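Local atomic coordinates of choline binding protein PCPA (Streptococcus pneumoniae, PDB entry 4CP6), a protein that belongs to the pneumococcal choline-binding proteins, is studied as a vaccine antigen, and carries a leucine-rich repeat region of the BspA type. Residues L276-E281 with P300-T305; D324-F329 with N347-L352. One frame throughout, in Å; residues are numbered along the deposited sequence.

Contact 1: residues L276-E281 with P300-T305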
loop_
_atom_site.group_PDB
_atom_site.type_symbol
_atom_site.label_atom_id
_atom_site.label_comp_id
_atom_site.label_asym_id
_atom_site.label_seq_id
_atom_site.Cartn_x
_atom_site.Cartn_y
_atom_site.Cartn_z
ATOM N N LEU A 276 0.267 -16.019 15.878
ATOM C CA LEU A 276 1.560 -15.926 15.198
ATOM C C LEU A 276 2.410 -17.092 15.631
ATOM O O LEU A 276 2.189 -17.701 16.699
ATOM C CB LEU A 276 2.250 -14.585 15.429
ATOM C CG LEU A 276 1.409 -13.367 15.029
ATOM C CD1 LEU A 276 2.154 -12.092 15.281
ATOM C CD2 LEU A 276 1.005 -13.408 13.566
ATOM N N ASN A 277 3.350 -17.463 14.770
ATOM C CA ASN A 277 4.145 -18.653 15.010
ATOM C C ASN A 277 5.498 -18.381 15.659
ATOM O O ASN A 277 6.137 -17.358 15.383
ATOM C CB ASN A 277 4.452 -19.297 13.654
ATOM C CG ASN A 277 5.142 -18.335 12.695
ATOM O OD1 ASN A 277 4.558 -17.350 12.231
ATOM N ND2 ASN A 277 6.428 -18.501 12.442
ATOM N N GLU A 278 6.011 -19.355 16.454
ATOM C CA GLU A 278 7.386 -19.258 16.884
ATOM C C GLU A 278 8.254 -19.261 15.623
ATOM O O GLU A 278 7.994 -20.043 14.687
ATOM C CB GLU A 278 7.786 -20.447 17.762
ATOM C CG GLU A 278 7.356 -20.278 19.199
ATOM C CD GLU A 278 7.669 -18.936 19.838
ATOM O OE1 GLU A 278 8.787 -18.405 19.638
ATOM O OE2 GLU A 278 6.784 -18.453 20.578
ATOM N N GLY A 279 9.254 -18.396 15.616
ATOM C CA GLY A 279 10.150 -18.195 14.489
ATOM C C GLY A 279 9.912 -16.819 13.878
ATOM O O GLY A 279 10.806 -16.266 13.237
ATOM N N LEU A 280 8.701 -16.256 14.080
ATOM C CA LEU A 280 8.398 -14.900 13.584
ATOM C C LEU A 280 9.223 -13.910 14.400
ATOM O O LEU A 280 9.231 -13.944 15.637
ATOM C CB LEU A 280 6.910 -14.620 13.692
ATOM C CG LEU A 280 6.432 -13.412 12.902
ATOM C CD1 LEU A 280 5.131 -13.718 12.221
ATOM C CD2 LEU A 280 6.283 -12.232 13.788
ATOM N N GLU A 281 9.956 -13.043 13.703
ATOM C CA GLU A 281 10.850 -12.083 14.341
ATOM C C GLU A 281 10.394 -10.636 14.273
ATOM O O GLU A 281 10.786 -9.851 15.132
ATOM C CB GLU A 281 12.242 -12.118 13.689
ATOM C CG GLU A 281 12.920 -13.481 13.743
ATOM C CD GLU A 281 14.130 -13.634 12.836
ATOM O OE1 GLU A 281 14.368 -12.758 11.971
ATOM O OE2 GLU A 281 14.832 -14.659 12.979
ATOM N N PRO A 300 4.821 -14.305 19.622
ATOM C CA PRO A 300 5.752 -15.383 19.993
ATOM C C PRO A 300 7.003 -14.976 20.757
ATOM O O PRO A 300 7.406 -13.818 20.737
ATOM C CB PRO A 300 6.127 -15.984 18.631
ATOM C CG PRO A 300 6.107 -14.763 17.705
ATOM C CD PRO A 300 4.912 -13.984 18.182
ATOM N N ASN A 301 7.629 -15.957 21.453
ATOM C CA ASN A 301 8.873 -15.728 22.171
ATOM C C ASN A 301 9.976 -15.192 21.265
ATOM O O ASN A 301 10.817 -14.445 21.725
ATOM C CB ASN A 301 9.347 -17.048 22.814
ATOM C CG ASN A 301 8.373 -17.548 23.855
ATOM O OD1 ASN A 301 7.942 -18.732 23.867
ATOM N ND2 ASN A 301 7.993 -16.662 24.747
ATOM N N SER A 302 9.958 -15.579 19.968
ATOM C CA SER A 302 10.965 -15.145 19.003
ATOM C C SER A 302 10.807 -13.692 18.545
ATOM O O SER A 302 11.712 -13.190 17.862
ATOM C CB SER A 302 10.915 -16.050 17.777
ATOM O OG SER A 302 9.591 -16.100 17.277
ATOM N N LEU A 303 9.690 -13.019 18.894
ATOM C CA LEU A 303 9.468 -11.661 18.372
ATOM C C LEU A 303 10.510 -10.670 18.856
ATOM O O LEU A 303 10.657 -10.442 20.052
ATOM C CB LEU A 303 8.062 -11.216 18.764
ATOM C CG LEU A 303 7.595 -9.843 18.222
ATOM C CD1 LEU A 303 7.517 -9.846 16.694
ATOM C CD2 LEU A 303 6.225 -9.546 18.794
ATOM N N GLU A 304 11.207 -10.018 17.891
ATOM C CA GLU A 304 12.251 -9.067 18.213
ATOM C C GLU A 304 11.855 -7.613 17.963
ATOM O O GLU A 304 12.399 -6.718 18.623
ATOM C CB GLU A 304 13.459 -9.319 17.291
ATOM C CG GLU A 304 14.119 -10.688 17.399
ATOM C CD GLU A 304 15.170 -10.963 16.331
ATOM O OE1 GLU A 304 15.535 -10.025 15.581
ATOM O OE2 GLU A 304 15.601 -12.133 16.221
ATOM N N THR A 305 11.040 -7.364 16.931
ATOM C CA THR A 305 10.764 -6.010 16.480
ATOM C C THR A 305 9.302 -5.821 16.209
ATOM O O THR A 305 8.711 -6.604 15.458
ATOM C CB THR A 305 11.574 -5.776 15.151
ATOM O OG1 THR A 305 12.962 -5.993 15.431
ATOM C CG2 THR A 305 11.353 -4.373 14.564
#
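Ser302 and the turn at Gly279 form the tight part of this contact between successive coils of the leucine-rich repeat. With chi1 at 53°, Ser302 OG sits between the backbone N and the carbonyl carbon, where it accepts from Gly279 N at 2.9 Å and donates to Leu280 O at 2.7 Å, the latter from above its carbonyl plane. Beside it the Pro300 ring faces the 276-281 loop: CD lies 3.9 Å from Leu276 CB, while CG rests near Asn277 O and Leu280 CB. Leu280 and Leu303 lie side by side, their CD2 and CD1 methyls touching. Glu281 O accepts from both Glu304 N and Thr305 N, leading into strand 305-306.

Toward solvent the contact is polar: exposed Glu278 bends at chi2 (-47°) and its carboxylate accepts from two successive amides of the Pro300-Leu303 type I turn, each oxygen using its syn lone pair. OE2 takes Asn301 N at 2.8 Å, OE1 Ser302 N at 3.1 Å. Farther along, the Glu281 and Glu304 carboxylates lie alongside, OE2 to OE2 4.2 Å.

Two amides thus share one carboxylate, probably favouring its charged form, whereas the closeness of Glu281 and Glu304 may raise the proton affinity of one.

Contact 2: residues D324-F329 with N347-L352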
loop_
_atom_site.group_PDB
_atom_site.type_symbol
_atom_site.label_atom_id
_atom_site.label_comp_id
_atom_site.label_asym_id
_atom_site.label_seq_id
_atom_site.Cartn_x
_atom_site.Cartn_y
_atom_site.Cartn_z
ATOM N N ASP A 324 8.605 -11.781 25.959
ATOM C CA ASP A 324 9.695 -11.470 26.858
ATOM C C ASP A 324 10.943 -10.861 26.275
ATOM O O ASP A 324 11.718 -10.262 27.023
ATOM C CB ASP A 324 10.091 -12.733 27.653
ATOM C CG ASP A 324 8.983 -13.274 28.557
ATOM O OD1 ASP A 324 8.137 -12.473 29.025
ATOM O OD2 ASP A 324 8.947 -14.514 28.787
ATOM N N ASN A 325 11.154 -11.014 24.957
ATOM C CA ASN A 325 12.416 -10.675 24.327
ATOM C C ASN A 325 12.348 -9.590 23.241
ATOM O O ASN A 325 13.282 -9.472 22.445
ATOM C CB ASN A 325 13.012 -11.982 23.738
ATOM C CG ASN A 325 12.926 -13.173 24.680
ATOM O OD1 ASN A 325 13.502 -13.134 25.771
ATOM N ND2 ASN A 325 12.139 -14.225 24.326
ATOM N N VAL A 326 11.243 -8.809 23.179
ATOM C CA VAL A 326 11.176 -7.768 22.166
ATOM C C VAL A 326 12.311 -6.778 22.438
ATOM O O VAL A 326 12.508 -6.333 23.596
ATOM C CB VAL A 326 9.823 -7.037 22.182
ATOM C CG1 VAL A 326 9.741 -6.068 21.018
ATOM C CG2 VAL A 326 8.653 -8.018 22.109
ATOM N N LYS A 327 13.069 -6.439 21.387
ATOM C CA LYS A 327 14.214 -5.545 21.480
ATOM C C LYS A 327 13.926 -4.172 20.909
ATOM O O LYS A 327 14.519 -3.188 21.353
ATOM C CB LYS A 327 15.400 -6.149 20.712
ATOM C CG LYS A 327 15.885 -7.514 21.246
ATOM C CD LYS A 327 17.219 -7.913 20.617
ATOM C CE LYS A 327 17.170 -9.261 19.932
ATOM N NZ LYS A 327 18.465 -9.606 19.281
ATOM N N ASN A 328 13.076 -4.103 19.870
ATOM C CA ASN A 328 12.882 -2.856 19.145
ATOM C C ASN A 328 11.427 -2.535 19.008
ATOM O O ASN A 328 10.669 -3.325 18.445
ATOM C CB ASN A 328 13.491 -2.984 17.725
ATOM C CG ASN A 328 14.866 -3.594 17.692
ATOM O OD1 ASN A 328 15.818 -3.053 18.275
ATOM N ND2 ASN A 328 14.992 -4.768 17.080
ATOM N N PHE A 329 11.040 -1.353 19.471
ATOM C CA PHE A 329 9.688 -0.838 19.286
ATOM C C PHE A 329 9.762 0.420 18.440
ATOM O O PHE A 329 10.535 1.329 18.781
ATOM C CB PHE A 329 9.048 -0.448 20.613
ATOM C CG PHE A 329 8.771 -1.592 21.532
ATOM C CD1 PHE A 329 7.651 -2.400 21.350
ATOM C CD2 PHE A 329 9.629 -1.879 22.585
ATOM C CE1 PHE A 329 7.413 -3.487 22.195
ATOM C CE2 PHE A 329 9.378 -2.952 23.433
ATOM C CZ PHE A 329 8.266 -3.735 23.251
ATOM N N ASN A 347 9.304 -10.062 30.281
ATOM C CA ASN A 347 10.400 -10.092 31.259
ATOM C C ASN A 347 11.643 -9.293 30.946
ATOM O O ASN A 347 12.194 -8.668 31.853
ATOM C CB ASN A 347 10.841 -11.545 31.568
ATOM C CG ASN A 347 9.782 -12.400 32.255
ATOM O OD1 ASN A 347 8.755 -11.925 32.734
ATOM N ND2 ASN A 347 9.989 -13.699 32.304
ATOM N N ASN A 348 12.138 -9.348 29.705
ATOM C CA ASN A 348 13.413 -8.720 29.432
ATOM C C ASN A 348 13.290 -7.371 28.734
ATOM O O ASN A 348 14.273 -6.883 28.188
ATOM C CB ASN A 348 14.348 -9.699 28.684
ATOM C CG ASN A 348 14.382 -11.042 29.388
ATOM O OD1 ASN A 348 14.570 -11.118 30.617
ATOM N ND2 ASN A 348 14.010 -12.098 28.673
ATOM N N ILE A 349 12.101 -6.725 28.829
ATOM C CA ILE A 349 11.908 -5.386 28.272
ATOM C C ILE A 349 12.160 -4.455 29.440
ATOM O O ILE A 349 11.335 -4.386 30.366
ATOM C CB ILE A 349 10.486 -5.252 27.658
ATOM C CG1 ILE A 349 10.311 -6.269 26.500
ATOM C CG2 ILE A 349 10.309 -3.815 27.151
ATOM C CD1 ILE A 349 8.891 -6.464 26.100
ATOM N N ASN A 350 13.315 -3.778 29.413
ATOM C CA ASN A 350 13.745 -2.932 30.535
ATOM C C ASN A 350 13.834 -1.458 30.183
ATOM O O ASN A 350 14.239 -0.664 31.022
ATOM C CB ASN A 350 15.091 -3.423 31.102
ATOM C CG ASN A 350 16.207 -3.473 30.084
ATOM O OD1 ASN A 350 16.430 -2.545 29.312
ATOM N ND2 ASN A 350 16.945 -4.564 30.058
ATOM N N SER A 351 13.485 -1.080 28.946
ATOM C CA SER A 351 13.540 0.303 28.517
ATOM C C SER A 351 12.308 0.540 27.664
ATOM O O SER A 351 12.070 -0.204 26.706
ATOM C CB SER A 351 14.816 0.551 27.724
ATOM O OG SER A 351 14.848 1.875 27.223
ATOM N N LEU A 352 11.486 1.511 28.054
ATOM C CA LEU A 352 10.276 1.823 27.297
ATOM C C LEU A 352 10.487 3.110 26.558
ATOM O O LEU A 352 10.817 4.131 27.180
ATOM C CB LEU A 352 9.036 1.876 28.174
ATOM C CG LEU A 352 8.761 0.637 29.031
ATOM C CD1 LEU A 352 7.497 0.820 29.819
ATOM C CD2 LEU A 352 8.626 -0.616 28.163
HETATM O O HOH W 1 12.016 -14.908 30.422
HETATM O O HOH W 2 15.420 -11.482 26.037
HETATM O O HOH W 3 14.173 -7.472 25.457
#
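Asp324 and Asn347 lie side by side and point the same way, the carboxylate of one stacked on the amide of the other with their planes 8° apart. Asp324 OD1 is 3.6 Å from Asn347 CG, and it also receives the backbone N of Asn347 at 3.0 Å in a nearly straight bond (169°) that arrives from above the carboxylate plane. A water accepts from Asn347 ND2 and donates weakly to Asp324 OD2.

Asn325 and Asn348 also lie side by side, but are joined by a hydrogen bond, their amides 23° apart. Asn348 ND2 donates to Asn325 OD1 at 3.1 Å, and the acceptor lies in the Asn348 amide plane. A second water donates to the same OD1. The backbones join here too: Asn348 N reaches a lone pair of Asp324 O at 2.9 Å, and a third water donates to both Val326 O and Asn348 O.

Toward the interior the contact becomes apolar. Ile349 crosses Phe329 at about a right angle and meets the ring at its edge, with CG2 3.9 Å from Phe329 CE2 and CD1 4.0 Å from CZ. The same CD1 approaches Val326 CB, while Val326 CG1 covers part of one Phe329 face near the rim.

Asn325 ND2 bonds to Asn301 O and Asn371 ND2 to Asn347 O, each reaching a backbone oxygen of the preceding coil. Phe329 packs edge-to-face with Phe356 and touches Pro353. Its strand, 328-329, ends its sheet within this chain; the short, weakly bonded strand 351-352 pairs instead with 377-378.

From the N terminus, the chain passes strand 273-275 and the 276-281 loop, then returns after 18 intervening residues to close contact 1 at 300-305. Contact 2 opens later, at 324, and closes at 347-352 after another 17 residues. The two loops follow in series, neither nesting nor crossing, within one leucine-rich repeat region. Their centres are 13 Å apart, and they meet directly where Glu304 O probably accepts a hydrogen bond from Lys327 N and the Val326 methyls pack on the Leu303 and Glu304 carbonyls. Parallel strands 282-283, 305-306 and 328-329 continue one sheet across this junction, joining consecutive coils of the solenoid.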